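Long-range contacts in cadherin-related family member 2 (Mus musculus, PDB 5CYX), which probably links adjacent microvilli of epithelial cells through calcium-dependent heterophilic complexes with CDHR5 and thereby controls how the microvilli pack: residues M11-L16 and Q92-D97; G23-W28 and E59-S64; P220-E225 and A316-T321; S260-T265 and Q299-E304. One frame throughout, in Å; residues are numbered along the deposited sequence.

Interactions 1 and 2 lie in the first cadherin repeat, interactions 3 and 4 in the third, at opposite ends of the elongated chain and with centres more than 80 Å apart. The first two are partly buried and belong to the two sheets of one domain, which meet where Val-14 touches Phe-27; the other two are surface contacts joined through hydrogen bonds between neighbouring strands 295-304 and 315-324. Interaction 1 is a parallel ladder, whereas interactions 2 and 4 are antiparallel pairs with a classic bulge. Interaction 2 adds aromatic packing, and interaction 4 adds polar side chains. Interaction 3 relies on sulfur-aromatic and apolar packing between sheets. Interactions 1 and 4 each include a calcium ligand.

Interaction 1. Residues M11-L16 and Q92-D97; sequences MTLVTL and QVIVED. With CA (calcium ion), chain C.
With chi1 at -178°, Val-93 holds CG1 anti to its backbone N and CG2 beside that N, and each branch meets a different side chain of 11-16. Val-93 CG1 reaches Leu-16 CD1 at 4.0 Å, while Val-93 CG2 lies 3.8 Å from CG1 of Val-14, whose side chain runs beside it in the same direction. On the other face, chi1 of -61° puts Thr-15 OG1 beside its own N, which leaves the methyl CG2 anti to that N, where it packs 3.5 Å from Glu-96 CG. The carboxylate of Glu-96 extends past this methyl to a salt bridge with Arg-98.

Five backbone hydrogen bonds form the parallel ladder, from Gln-92 N to Thr-12 O (3.1 Å) through to Glu-96 N to Leu-16 O (2.9 Å). Val-14 and Leu-16 each donate and accept, gripping the strand on both sides of Val-93 and Val-95. Just beyond the ladder, Asp-97 OD1 binds a calcium ion at 2.3 Å, a site completed by Glu-18, Glu-69, Arg-98, Asp-100 and Asp-133. Strand 13-17 is the outermost of its sheet within the chain; strand 86-96 pairs on its far side with antiparallel strand 73-81, whose Phe-74 and Ile-76 pack on Val-93.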
loop_
_atom_site.group_PDB
_atom_site.type_symbol
_atom_site.label_atom_id
_atom_site.label_comp_id
_atom_site.label_asym_id
_atom_site.label_seq_id
_atom_site.Cartn_x
_atom_site.Cartn_y
_atom_site.Cartn_z
ATOM N N MET A 11 5.808 -49.731 0.330
ATOM C CA MET A 11 5.159 -48.739 1.191
ATOM C C MET A 11 3.792 -49.263 1.560
ATOM O O MET A 11 3.209 -50.082 0.819
ATOM C CB MET A 11 4.937 -47.419 0.449
ATOM C CG MET A 11 6.187 -46.739 -0.069
ATOM S SD MET A 11 7.289 -46.163 1.242
ATOM C CE MET A 11 8.542 -47.377 1.076
ATOM N N THR A 12 3.261 -48.746 2.665
ATOM C CA THR A 12 1.876 -49.072 3.079
ATOM C C THR A 12 0.809 -48.223 2.371
ATOM O O THR A 12 -0.374 -48.375 2.633
ATOM C CB THR A 12 1.692 -48.781 4.578
ATOM O OG1 THR A 12 1.862 -47.365 4.801
ATOM C CG2 THR A 12 2.733 -49.539 5.419
ATOM N N LEU A 13 1.227 -47.287 1.525
ATOM C CA LEU A 13 0.318 -46.351 0.899
ATOM C C LEU A 13 0.584 -46.229 -0.572
ATOM O O LEU A 13 1.645 -46.599 -1.054
ATOM C CB LEU A 13 0.375 -44.974 1.566
ATOM C CG LEU A 13 1.750 -44.312 1.708
ATOM C CD1 LEU A 13 2.125 -43.502 0.469
ATOM C CD2 LEU A 13 1.793 -43.440 2.959
ATOM N N VAL A 14 -0.422 -45.724 -1.279
ATOM C CA VAL A 14 -0.280 -45.357 -2.669
ATOM C C VAL A 14 -0.773 -43.903 -2.881
ATOM O O VAL A 14 -1.818 -43.495 -2.339
ATOM C CB VAL A 14 -1.035 -46.396 -3.505
ATOM C CG1 VAL A 14 -2.537 -46.103 -3.580
ATOM C CG2 VAL A 14 -0.417 -46.493 -4.859
ATOM N N THR A 15 -0.042 -43.134 -3.671
ATOM C CA THR A 15 -0.316 -41.726 -3.861
ATOM C C THR A 15 -0.814 -41.517 -5.274
ATOM O O THR A 15 -0.094 -41.855 -6.213
ATOM C CB THR A 15 0.984 -40.891 -3.690
ATOM O OG1 THR A 15 1.494 -41.078 -2.376
ATOM C CG2 THR A 15 0.720 -39.424 -3.854
ATOM N N LEU A 16 -2.028 -40.984 -5.436
ATOM C CA LEU A 16 -2.577 -40.664 -6.766
ATOM C C LEU A 16 -2.848 -39.162 -6.930
ATOM O O LEU A 16 -3.369 -38.551 -6.030
ATOM C CB LEU A 16 -3.890 -41.433 -6.984
ATOM C CG LEU A 16 -3.698 -42.960 -6.910
ATOM C CD1 LEU A 16 -5.020 -43.725 -6.843
ATOM C CD2 LEU A 16 -2.876 -43.460 -8.088
ATOM N N GLN A 92 -3.360 -47.480 2.308
ATOM C CA GLN A 92 -3.848 -46.129 2.270
ATOM C C GLN A 92 -3.634 -45.455 0.889
ATOM O O GLN A 92 -2.587 -45.608 0.275
ATOM C CB GLN A 92 -3.177 -45.308 3.348
ATOM C CG GLN A 92 -3.900 -43.995 3.584
ATOM C CD GLN A 92 -3.237 -43.175 4.665
ATOM O OE1 GLN A 92 -2.002 -43.052 4.703
ATOM N NE2 GLN A 92 -4.049 -42.582 5.535
ATOM N N VAL A 93 -4.642 -44.691 0.464
ATOM C CA VAL A 93 -4.578 -43.864 -0.723
ATOM C C VAL A 93 -4.442 -42.388 -0.305
ATOM O O VAL A 93 -5.338 -41.854 0.322
ATOM C CB VAL A 93 -5.798 -44.098 -1.631
ATOM C CG1 VAL A 93 -5.680 -43.270 -2.886
ATOM C CG2 VAL A 93 -5.913 -45.563 -1.982
ATOM N N ILE A 94 -3.273 -41.772 -0.582
ATOM C CA ILE A 94 -3.108 -40.338 -0.476
ATOM C C ILE A 94 -3.542 -39.729 -1.824
ATOM O O ILE A 94 -3.000 -40.089 -2.876
ATOM C CB ILE A 94 -1.649 -39.969 -0.127
ATOM C CG1 ILE A 94 -1.153 -40.706 1.138
ATOM C CG2 ILE A 94 -1.469 -38.472 0.067
ATOM C CD1 ILE A 94 -2.102 -40.596 2.329
ATOM N N VAL A 95 -4.528 -38.836 -1.808
ATOM C CA VAL A 95 -4.916 -38.067 -2.993
ATOM C C VAL A 95 -4.150 -36.757 -2.982
ATOM O O VAL A 95 -4.199 -36.027 -2.006
ATOM C CB VAL A 95 -6.436 -37.812 -3.039
ATOM C CG1 VAL A 95 -6.837 -37.063 -4.310
ATOM C CG2 VAL A 95 -7.186 -39.130 -3.020
ATOM N N GLU A 96 -3.382 -36.478 -4.031
ATOM C CA GLU A 96 -2.660 -35.211 -4.140
ATOM C C GLU A 96 -3.488 -34.097 -4.796
ATOM O O GLU A 96 -4.153 -34.297 -5.849
ATOM C CB GLU A 96 -1.379 -35.363 -4.955
ATOM C CG GLU A 96 -0.258 -36.072 -4.238
ATOM C CD GLU A 96 1.093 -35.917 -4.945
ATOM O OE1 GLU A 96 1.101 -35.862 -6.208
ATOM O OE2 GLU A 96 2.128 -35.862 -4.222
ATOM N N ASP A 97 -3.363 -32.912 -4.219
ATOM C CA ASP A 97 -4.025 -31.724 -4.700
ATOM C C ASP A 97 -3.480 -31.361 -6.089
ATOM O O ASP A 97 -2.248 -31.459 -6.335
ATOM C CB ASP A 97 -3.805 -30.531 -3.729
ATOM C CG ASP A 97 -4.744 -29.339 -4.022
ATOM O OD1 ASP A 97 -5.818 -29.521 -4.662
ATOM O OD2 ASP A 97 -4.366 -28.196 -3.650
HETATM CA CA CA C . -7.591 -29.154 -6.109
#

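Interaction 2. Residues G23-W28 and E59-S64; sequences GAVAFW and EVKLAS
A classic beta bulge interrupts the antiparallel pair of strands 25-30 and 59-62, with Ala-26 and Phe-27 both facing Val-60. The carbonyl oxygen of Val-60 accepts two hydrogen bonds, both in its carbonyl plane: Ala-26 N lies 2.8 Å from Val-60 O, and Phe-27 N lies 3.2 Å from the same oxygen. The more distant bond is the straighter, 169° at the hydrogen against 141°. In return Val-60 N donates to Phe-27 O, so that regular pairing resumes at once beyond the extra residue.

Phe-27 and Val-60 project from the same face, side by side. A chi1 of 54° places Phe-27 CG between the backbone N and carbonyl carbon, and the ring then lies with one face over Val-60 CB, 4.1 Å from the ring centroid and displaced toward the rim. The isopropyl branch CG2 of Val-60 also touches Phe-27 CE1 at 3.7 Å. Trp-28 and Glu-59 share the opposite face: Glu-59 CB comes within 3.4 Å of Trp-28 CZ3, and Glu-59 CG stands 4.1 Å from the centroid of the six-membered ring, over its face, making a CH-pi contact.

Just before the strand, Gly-23 N donates to Leu-62 O (2.8 Å), while Leu-62 N returns a bond to Ala-24 O. The aliphatic chain of Lys-61 passes alongside Gly-23 O. Trp-28 also pairs antiparallel with a strand of the third subunit, extending the sheet across that interface. Two residues set against one, bonded to a shared carbonyl, are the signature of the classic bulge, here in a sheet of the cadherin beta sandwich.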
loop_
_atom_site.group_PDB
_atom_site.type_symbol
_atom_site.label_atom_id
_atom_site.label_comp_id
_atom_site.label_asym_id
_atom_site.label_seq_id
_atom_site.Cartn_x
_atom_site.Cartn_y
_atom_site.Cartn_z
ATOM N N GLY A 23 -11.035 -44.579 -15.342
ATOM C CA GLY A 23 -10.725 -45.535 -16.404
ATOM C C GLY A 23 -9.254 -45.638 -16.741
ATOM O O GLY A 23 -8.860 -46.571 -17.419
ATOM N N ALA A 24 -8.424 -44.703 -16.272
ATOM C CA ALA A 24 -6.973 -44.864 -16.399
ATOM C C ALA A 24 -6.538 -45.932 -15.437
ATOM O O ALA A 24 -7.161 -46.120 -14.392
ATOM C CB ALA A 24 -6.262 -43.567 -16.064
ATOM N N VAL A 25 -5.408 -46.565 -15.736
ATOM C CA VAL A 25 -4.813 -47.528 -14.826
ATOM C C VAL A 25 -4.177 -46.789 -13.638
ATOM O O VAL A 25 -3.255 -45.995 -13.818
ATOM C CB VAL A 25 -3.755 -48.399 -15.550
ATOM C CG1 VAL A 25 -2.992 -49.260 -14.559
ATOM C CG2 VAL A 25 -4.416 -49.279 -16.599
ATOM N N ALA A 26 -4.636 -47.067 -12.420
ATOM C CA ALA A 26 -4.059 -46.435 -11.265
ATOM C C ALA A 26 -2.773 -47.170 -10.863
ATOM O O ALA A 26 -1.807 -46.548 -10.431
ATOM C CB ALA A 26 -5.024 -46.434 -10.143
ATOM N N PHE A 27 -2.802 -48.493 -10.973
ATOM C CA PHE A 27 -1.691 -49.333 -10.643
ATOM C C PHE A 27 -2.021 -50.804 -10.880
ATOM O O PHE A 27 -3.204 -51.168 -11.154
ATOM C CB PHE A 27 -1.272 -49.124 -9.181
ATOM C CG PHE A 27 -2.378 -49.290 -8.194
ATOM C CD1 PHE A 27 -2.712 -50.540 -7.708
ATOM C CD2 PHE A 27 -3.081 -48.196 -7.719
ATOM C CE1 PHE A 27 -3.741 -50.699 -6.754
ATOM C CE2 PHE A 27 -4.106 -48.349 -6.772
ATOM C CZ PHE A 27 -4.438 -49.603 -6.300
ATOM N N TRP A 28 -0.971 -51.616 -10.750
ATOM C CA TRP A 28 -0.988 -53.070 -10.847
ATOM C C TRP A 28 -0.681 -53.666 -9.501
ATOM O O TRP A 28 0.321 -53.274 -8.867
ATOM C CB TRP A 28 0.106 -53.566 -11.796
ATOM C CG TRP A 28 -0.085 -53.184 -13.199
ATOM C CD1 TRP A 28 0.357 -52.062 -13.799
ATOM C CD2 TRP A 28 -0.796 -53.920 -14.184
ATOM N NE1 TRP A 28 -0.024 -52.045 -15.119
ATOM C CE2 TRP A 28 -0.736 -53.179 -15.381
ATOM C CE3 TRP A 28 -1.453 -55.149 -14.179
ATOM C CZ2 TRP A 28 -1.313 -53.605 -16.551
ATOM C CZ3 TRP A 28 -2.053 -55.587 -15.371
ATOM C CH2 TRP A 28 -1.994 -54.806 -16.529
ATOM N N GLU A 59 -4.514 -55.717 -12.788
ATOM C CA GLU A 59 -4.743 -54.385 -13.321
ATOM C C GLU A 59 -5.817 -53.675 -12.486
ATOM O O GLU A 59 -6.924 -54.176 -12.356
ATOM C CB GLU A 59 -5.233 -54.486 -14.778
ATOM C CG GLU A 59 -5.269 -53.172 -15.519
ATOM C CD GLU A 59 -6.021 -53.278 -16.835
ATOM O OE1 GLU A 59 -7.276 -53.436 -16.837
ATOM O OE2 GLU A 59 -5.359 -53.211 -17.866
ATOM N N VAL A 60 -5.485 -52.510 -11.942
ATOM C CA VAL A 60 -6.431 -51.699 -11.199
ATOM C C VAL A 60 -6.632 -50.360 -11.845
ATOM O O VAL A 60 -5.728 -49.535 -11.861
ATOM C CB VAL A 60 -6.019 -51.454 -9.730
ATOM C CG1 VAL A 60 -7.111 -50.679 -9.002
ATOM C CG2 VAL A 60 -5.713 -52.766 -9.040
ATOM N N LYS A 61 -7.841 -50.149 -12.336
ATOM C CA LYS A 61 -8.275 -48.870 -12.890
ATOM C C LYS A 61 -9.052 -48.043 -11.886
ATOM O O LYS A 61 -9.744 -48.603 -11.021
ATOM C CB LYS A 61 -9.193 -49.104 -14.095
ATOM C CG LYS A 61 -8.486 -49.717 -15.272
ATOM C CD LYS A 61 -9.423 -49.803 -16.456
ATOM C CE LYS A 61 -8.767 -50.471 -17.662
ATOM N NZ LYS A 61 -9.836 -50.770 -18.662
ATOM N N LEU A 62 -8.964 -46.725 -12.042
ATOM C CA LEU A 62 -9.700 -45.823 -11.219
ATOM C C LEU A 62 -11.172 -45.914 -11.677
ATOM O O LEU A 62 -11.424 -45.794 -12.859
ATOM C CB LEU A 62 -9.211 -44.412 -11.390
ATOM C CG LEU A 62 -9.933 -43.379 -10.521
ATOM C CD1 LEU A 62 -9.571 -43.525 -9.042
ATOM C CD2 LEU A 62 -9.618 -41.979 -11.041
ATOM N N ALA A 63 -12.117 -46.122 -10.766
ATOM C CA ALA A 63 -13.564 -46.325 -11.200
ATOM C C ALA A 63 -14.520 -45.203 -10.795
ATOM O O ALA A 63 -15.722 -45.235 -11.107
ATOM C CB ALA A 63 -14.074 -47.652 -10.673
ATOM N N SER A 64 -14.011 -44.242 -10.023
ATOM C CA SER A 64 -14.805 -43.108 -9.632
ATOM C C SER A 64 -13.846 -41.954 -9.420
ATOM O O SER A 64 -12.739 -42.193 -9.028
ATOM C CB SER A 64 -15.572 -43.439 -8.361
ATOM O OG SER A 64 -16.219 -42.285 -7.878
#

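Interaction 3. Residues P220-E225 and A316-T321; sequences PRFIRE and ASMWVT
Phe-222 and Met-318 form a Met-aromatic contact at the heart of the interface between the two segments. A chi1 of 68° sets Met-318 CG between its backbone N and carbonyl carbon, and from there CG stands 3.8 Å from the centroid of the Phe-222 ring, only 9° off the ring normal. SD follows over the same face at 3.7 Å from the centroid, shifted toward the rim and Phe-222 CG. The chain of Met-318 therefore lies across the ring rather than pointing into it. Its terminal CE continues to Arg-224 O at 3.7 Å.

At the ring edge, near its plane, Ala-316 O sits 3.7 Å from Phe-222 CE2. Ala-316 CB meets Pro-220 O at 3.1 Å and also faces the proline ring, with CG of Pro-220 at 4.3 Å.

These contacts are made by side chains and carbonyls, without backbone pairing: the axes of the two short strand segments stay 7.0 Å apart, 17° from parallel. What positions the partners is pairing within two different sheets. Strand 220-222 is hydrogen-bonded to strand 240-248 through Arg-221 with Val-247, and strand 315-324 to strand 295-304 through Ala-316 and Met-318. Phe-222 thus reaches from one sheet of the third cadherin repeat to the other, packing also on Ala-246 and on Ala-302 of strand 295-304.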
loop_
_atom_site.group_PDB
_atom_site.type_symbol
_atom_site.label_atom_id
_atom_site.label_comp_id
_atom_site.label_asym_id
_atom_site.label_seq_id
_atom_site.Cartn_x
_atom_site.Cartn_y
_atom_site.Cartn_z
ATOM N N PRO A 220 -16.742 30.306 -7.314
ATOM C CA PRO A 220 -17.681 30.707 -8.371
ATOM C C PRO A 220 -17.047 31.525 -9.488
ATOM O O PRO A 220 -16.066 32.214 -9.245
ATOM C CB PRO A 220 -18.674 31.584 -7.626
ATOM C CG PRO A 220 -17.864 32.174 -6.533
ATOM C CD PRO A 220 -16.960 31.069 -6.074
ATOM N N ARG A 221 -17.625 31.466 -10.688
ATOM C CA ARG A 221 -17.134 32.224 -11.859
ATOM C C ARG A 221 -18.225 33.033 -12.542
ATOM O O ARG A 221 -19.291 32.510 -12.875
ATOM C CB ARG A 221 -16.570 31.275 -12.898
ATOM C CG ARG A 221 -15.208 30.743 -12.548
ATOM C CD ARG A 221 -14.847 29.597 -13.477
ATOM N NE ARG A 221 -13.424 29.613 -13.824
ATOM C CZ ARG A 221 -12.829 30.472 -14.666
ATOM N NH1 ARG A 221 -11.520 30.371 -14.872
ATOM N NH2 ARG A 221 -13.512 31.438 -15.287
ATOM N N PHE A 222 -17.934 34.295 -12.801
ATOM C CA PHE A 222 -18.846 35.132 -13.562
ATOM C C PHE A 222 -19.050 34.589 -14.974
ATOM O O PHE A 222 -18.162 33.987 -15.552
ATOM C CB PHE A 222 -18.337 36.566 -13.609
ATOM C CG PHE A 222 -18.497 37.282 -12.310
ATOM C CD1 PHE A 222 -19.697 37.912 -11.997
ATOM C CD2 PHE A 222 -17.462 37.302 -11.381
ATOM C CE1 PHE A 222 -19.851 38.560 -10.793
ATOM C CE2 PHE A 222 -17.626 37.937 -10.156
ATOM C CZ PHE A 222 -18.816 38.572 -9.870
ATOM N N ILE A 223 -20.247 34.794 -15.501
ATOM C CA ILE A 223 -20.625 34.316 -16.828
ATOM C C ILE A 223 -19.868 35.045 -17.948
ATOM O O ILE A 223 -19.523 34.432 -18.947
ATOM C CB ILE A 223 -22.175 34.450 -17.002
ATOM C CG1 ILE A 223 -22.895 33.488 -16.050
ATOM C CG2 ILE A 223 -22.624 34.201 -18.437
ATOM C CD1 ILE A 223 -22.374 32.062 -16.068
ATOM N N ARG A 224 -19.608 36.339 -17.770
ATOM C CA ARG A 224 -18.990 37.167 -18.808
ATOM C C ARG A 224 -17.717 37.795 -18.296
ATOM O O ARG A 224 -17.594 38.090 -17.113
ATOM C CB ARG A 224 -19.950 38.271 -19.239
ATOM C CG ARG A 224 -21.304 37.746 -19.669
ATOM C CD ARG A 224 -22.111 38.817 -20.373
ATOM N NE ARG A 224 -23.344 38.266 -20.932
ATOM C CZ ARG A 224 -24.184 38.923 -21.734
ATOM N NH1 ARG A 224 -23.949 40.186 -22.098
ATOM N NH2 ARG A 224 -25.277 38.305 -22.181
ATOM N N GLU A 225 -16.770 38.004 -19.203
ATOM C CA GLU A 225 -15.533 38.703 -18.875
ATOM C C GLU A 225 -15.754 40.216 -18.824
ATOM O O GLU A 225 -15.036 40.956 -18.119
ATOM C CB GLU A 225 -14.475 38.361 -19.900
ATOM C CG GLU A 225 -13.128 39.014 -19.624
ATOM C CD GLU A 225 -12.091 38.681 -20.674
ATOM O OE1 GLU A 225 -11.280 39.569 -21.002
ATOM O OE2 GLU A 225 -12.084 37.535 -21.168
ATOM N N ALA A 316 -15.538 35.323 -5.803
ATOM C CA ALA A 316 -14.862 35.857 -6.990
ATOM C C ALA A 316 -15.306 37.288 -7.150
ATOM O O ALA A 316 -16.367 37.679 -6.635
ATOM C CB ALA A 316 -15.206 35.053 -8.230
ATOM N N SER A 317 -14.493 38.073 -7.846
ATOM C CA SER A 317 -14.773 39.487 -8.004
ATOM C C SER A 317 -14.492 39.997 -9.402
ATOM O O SER A 317 -13.709 39.413 -10.140
ATOM C CB SER A 317 -13.975 40.297 -6.986
ATOM O OG SER A 317 -12.596 40.130 -7.209
ATOM N N MET A 318 -15.163 41.083 -9.762
ATOM C CA MET A 318 -14.824 41.796 -10.979
ATOM C C MET A 318 -15.449 43.157 -10.990
ATOM O O MET A 318 -16.356 43.443 -10.195
ATOM C CB MET A 318 -15.282 41.046 -12.224
ATOM C CG MET A 318 -16.798 40.980 -12.379
ATOM S SD MET A 318 -17.025 39.873 -13.776
ATOM C CE MET A 318 -18.543 40.474 -14.404
ATOM N N TRP A 319 -14.946 43.949 -11.942
ATOM C CA TRP A 319 -15.303 45.335 -12.166
ATOM C C TRP A 319 -16.322 45.452 -13.285
ATOM O O TRP A 319 -16.244 44.726 -14.281
ATOM C CB TRP A 319 -14.044 46.147 -12.553
ATOM C CG TRP A 319 -13.151 46.314 -11.401
ATOM C CD1 TRP A 319 -12.161 45.475 -11.019
ATOM C CD2 TRP A 319 -13.196 47.360 -10.424
ATOM N NE1 TRP A 319 -11.568 45.931 -9.867
ATOM C CE2 TRP A 319 -12.179 47.092 -9.483
ATOM C CE3 TRP A 319 -14.004 48.497 -10.250
ATOM C CZ2 TRP A 319 -11.928 47.919 -8.387
ATOM C CZ3 TRP A 319 -13.757 49.331 -9.155
ATOM C CH2 TRP A 319 -12.714 49.032 -8.239
ATOM N N VAL A 320 -17.213 46.417 -13.133
ATOM C CA VAL A 320 -18.307 46.688 -14.053
ATOM C C VAL A 320 -18.281 48.178 -14.360
ATOM O O VAL A 320 -18.155 49.001 -13.433
ATOM C CB VAL A 320 -19.692 46.393 -13.391
ATOM C CG1 VAL A 320 -20.845 46.823 -14.304
ATOM C CG2 VAL A 320 -19.817 44.925 -13.011
ATOM N N THR A 321 -18.457 48.524 -15.640
ATOM C CA THR A 321 -18.534 49.924 -16.047
ATOM C C THR A 321 -19.963 50.363 -16.346
ATOM O O THR A 321 -20.719 49.668 -17.037
ATOM C CB THR A 321 -17.638 50.178 -17.264
ATOM O OG1 THR A 321 -16.304 49.866 -16.892
ATOM C CG2 THR A 321 -17.696 51.631 -17.679
#

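Interaction 4. Residues S260-T265 and Q299-E304; sequences SVSNST and QVTATE. With CA (calcium ion), chain F.
Gln-299 stretches its side chain past Ser-262 and Asn-263, meeting them atom by atom. CB lies 3.5 Å from Asn-263 O; CG, anti to the backbone N (chi1 -165°), passes 3.4 Å from Ser-262 OG. The chain then runs extended to CD, which stays alongside that hydroxyl, and at the tip Gln-299 OE1 comes 3.0 Å from Ser-262 OG, a possible hydrogen bond, and also borders CB of Asn-263. Ser-262 OG has a second neighbour in Thr-301 OG1, a hydrogen bond of 2.5 Å in which either hydroxyl could be the donor.

The backbone explains why two residues crowd around one glutamine. Ser-262 and Asn-263 both face Gln-299 in a classic beta bulge: Ser-262 N donates to Gln-299 O (2.9 Å), and Gln-299 N donates to Asn-263 O (2.7 Å). Beyond the pair Val-261 and Val-300, Ser-260 and Thr-301 form a regular antiparallel hydrogen-bonded pair. A water molecule donates to Thr-301 O and is also bound by the hydroxyls of Ser-260 and Thr-303.

Val-261 and Val-300 lie on the other face, where Ile-272 packs on both. Farther along strand 295-304, Glu-304 binds a calcium ion through both carboxylate oxygens, OE1 at 2.4 Å and OE2 at 2.5 Å, in company with Leu-218, Asp-248, Asp-250 and two waters. The face bearing Gln-299 and Thr-301 is thus largely polar: the Ser-262 and Thr-301 hydroxyls bond each other, with the Gln-299 amide a possible further partner, and water joins Ser-260 to Thr-303. This suits the exposed serines and asparagine of edge strand 257-264, while the valines turn to the domain's interior.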
loop_
_atom_site.group_PDB
_atom_site.type_symbol
_atom_site.label_atom_id
_atom_site.label_comp_id
_atom_site.label_asym_id
_atom_site.label_seq_id
_atom_site.Cartn_x
_atom_site.Cartn_y
_atom_site.Cartn_z
ATOM N N SER A 260 -22.183 41.407 -3.559
ATOM C CA SER A 260 -22.075 42.701 -2.874
ATOM C C SER A 260 -21.117 43.567 -3.700
ATOM O O SER A 260 -20.316 43.047 -4.441
ATOM C CB SER A 260 -21.550 42.524 -1.447
ATOM O OG SER A 260 -20.330 41.782 -1.459
ATOM N N VAL A 261 -21.294 44.874 -3.604
ATOM C CA VAL A 261 -20.418 45.845 -4.187
ATOM C C VAL A 261 -19.308 46.018 -3.167
ATOM O O VAL A 261 -19.542 46.494 -2.046
ATOM C CB VAL A 261 -21.121 47.182 -4.447
ATOM C CG1 VAL A 261 -20.124 48.205 -4.987
ATOM C CG2 VAL A 261 -22.241 46.967 -5.443
ATOM N N SER A 262 -18.117 45.583 -3.564
ATOM C CA SER A 262 -16.940 45.566 -2.699
ATOM C C SER A 262 -16.113 46.850 -2.828
ATOM O O SER A 262 -15.269 47.127 -1.972
ATOM C CB SER A 262 -16.078 44.330 -3.017
ATOM O OG SER A 262 -16.150 43.978 -4.394
ATOM N N ASN A 263 -16.345 47.612 -3.903
ATOM C CA ASN A 263 -15.584 48.818 -4.186
ATOM C C ASN A 263 -16.151 49.601 -5.352
ATOM O O ASN A 263 -16.760 49.015 -6.249
ATOM C CB ASN A 263 -14.140 48.452 -4.538
ATOM C CG ASN A 263 -13.153 49.373 -3.894
ATOM O OD1 ASN A 263 -13.299 50.593 -3.961
ATOM N ND2 ASN A 263 -12.161 48.804 -3.231
ATOM N N SER A 264 -15.912 50.916 -5.368
ATOM C CA SER A 264 -16.193 51.723 -6.553
ATOM C C SER A 264 -15.513 53.104 -6.610
ATOM O O SER A 264 -14.971 53.612 -5.628
ATOM C CB SER A 264 -17.702 51.944 -6.692
ATOM O OG SER A 264 -18.142 53.028 -5.918
ATOM N N THR A 265 -15.580 53.697 -7.792
ATOM C CA THR A 265 -15.446 55.139 -7.954
ATOM C C THR A 265 -16.888 55.640 -7.743
ATOM O O THR A 265 -17.807 55.129 -8.372
ATOM C CB THR A 265 -14.908 55.491 -9.354
ATOM O OG1 THR A 265 -15.891 55.188 -10.351
ATOM C CG2 THR A 265 -13.631 54.688 -9.661
ATOM N N GLN A 299 -16.771 47.421 -8.445
ATOM C CA GLN A 299 -16.342 46.056 -8.165
ATOM C C GLN A 299 -17.473 45.246 -7.489
ATOM O O GLN A 299 -17.933 45.602 -6.410
ATOM C CB GLN A 299 -15.118 46.040 -7.264
ATOM C CG GLN A 299 -14.416 44.685 -7.239
ATOM C CD GLN A 299 -13.278 44.653 -6.248
ATOM O OE1 GLN A 299 -13.444 45.064 -5.103
ATOM N NE2 GLN A 299 -12.113 44.180 -6.681
ATOM N N VAL A 300 -17.865 44.149 -8.139
ATOM C CA VAL A 300 -18.837 43.208 -7.648
ATOM C C VAL A 300 -18.136 41.920 -7.203
ATOM O O VAL A 300 -17.311 41.331 -7.933
ATOM C CB VAL A 300 -19.909 42.913 -8.716
ATOM C CG1 VAL A 300 -20.828 41.782 -8.274
ATOM C CG2 VAL A 300 -20.729 44.162 -8.985
ATOM N N THR A 301 -18.507 41.492 -6.000
ATOM C CA THR A 301 -17.987 40.287 -5.384
ATOM C C THR A 301 -19.155 39.323 -5.270
ATOM O O THR A 301 -20.215 39.715 -4.812
ATOM C CB THR A 301 -17.413 40.593 -3.988
ATOM O OG1 THR A 301 -16.281 41.451 -4.138
ATOM C CG2 THR A 301 -16.989 39.337 -3.261
ATOM N N ALA A 302 -18.953 38.096 -5.749
ATOM C CA ALA A 302 -19.910 37.013 -5.661
ATOM C C ALA A 302 -19.376 36.041 -4.636
ATOM O O ALA A 302 -18.220 35.688 -4.675
ATOM C CB ALA A 302 -20.052 36.326 -7.012
ATOM N N THR A 303 -20.239 35.590 -3.739
ATOM C CA THR A 303 -19.870 34.709 -2.637
ATOM C C THR A 303 -20.906 33.582 -2.572
ATOM O O THR A 303 -22.118 33.840 -2.559
ATOM C CB THR A 303 -19.881 35.477 -1.296
ATOM O OG1 THR A 303 -19.112 36.678 -1.412
ATOM C CG2 THR A 303 -19.326 34.649 -0.184
ATOM N N GLU A 304 -20.429 32.342 -2.533
ATOM C CA GLU A 304 -21.287 31.191 -2.350
ATOM C C GLU A 304 -21.904 31.263 -0.969
ATOM O O GLU A 304 -21.350 31.866 -0.062
ATOM C CB GLU A 304 -20.525 29.889 -2.564
ATOM C CG GLU A 304 -20.111 29.721 -4.021
ATOM C CD GLU A 304 -19.274 28.492 -4.318
ATOM O OE1 GLU A 304 -19.246 27.541 -3.533
ATOM O OE2 GLU A 304 -18.686 28.422 -5.401
HETATM CA CA CA F . -17.975 26.103 -4.970
HETATM O O HOH W 1 -20.503 38.881 -2.095
HETATM O O HOH W 2 -16.576 26.083 -2.845
HETATM O O HOH W 3 -19.758 24.669 -3.973
#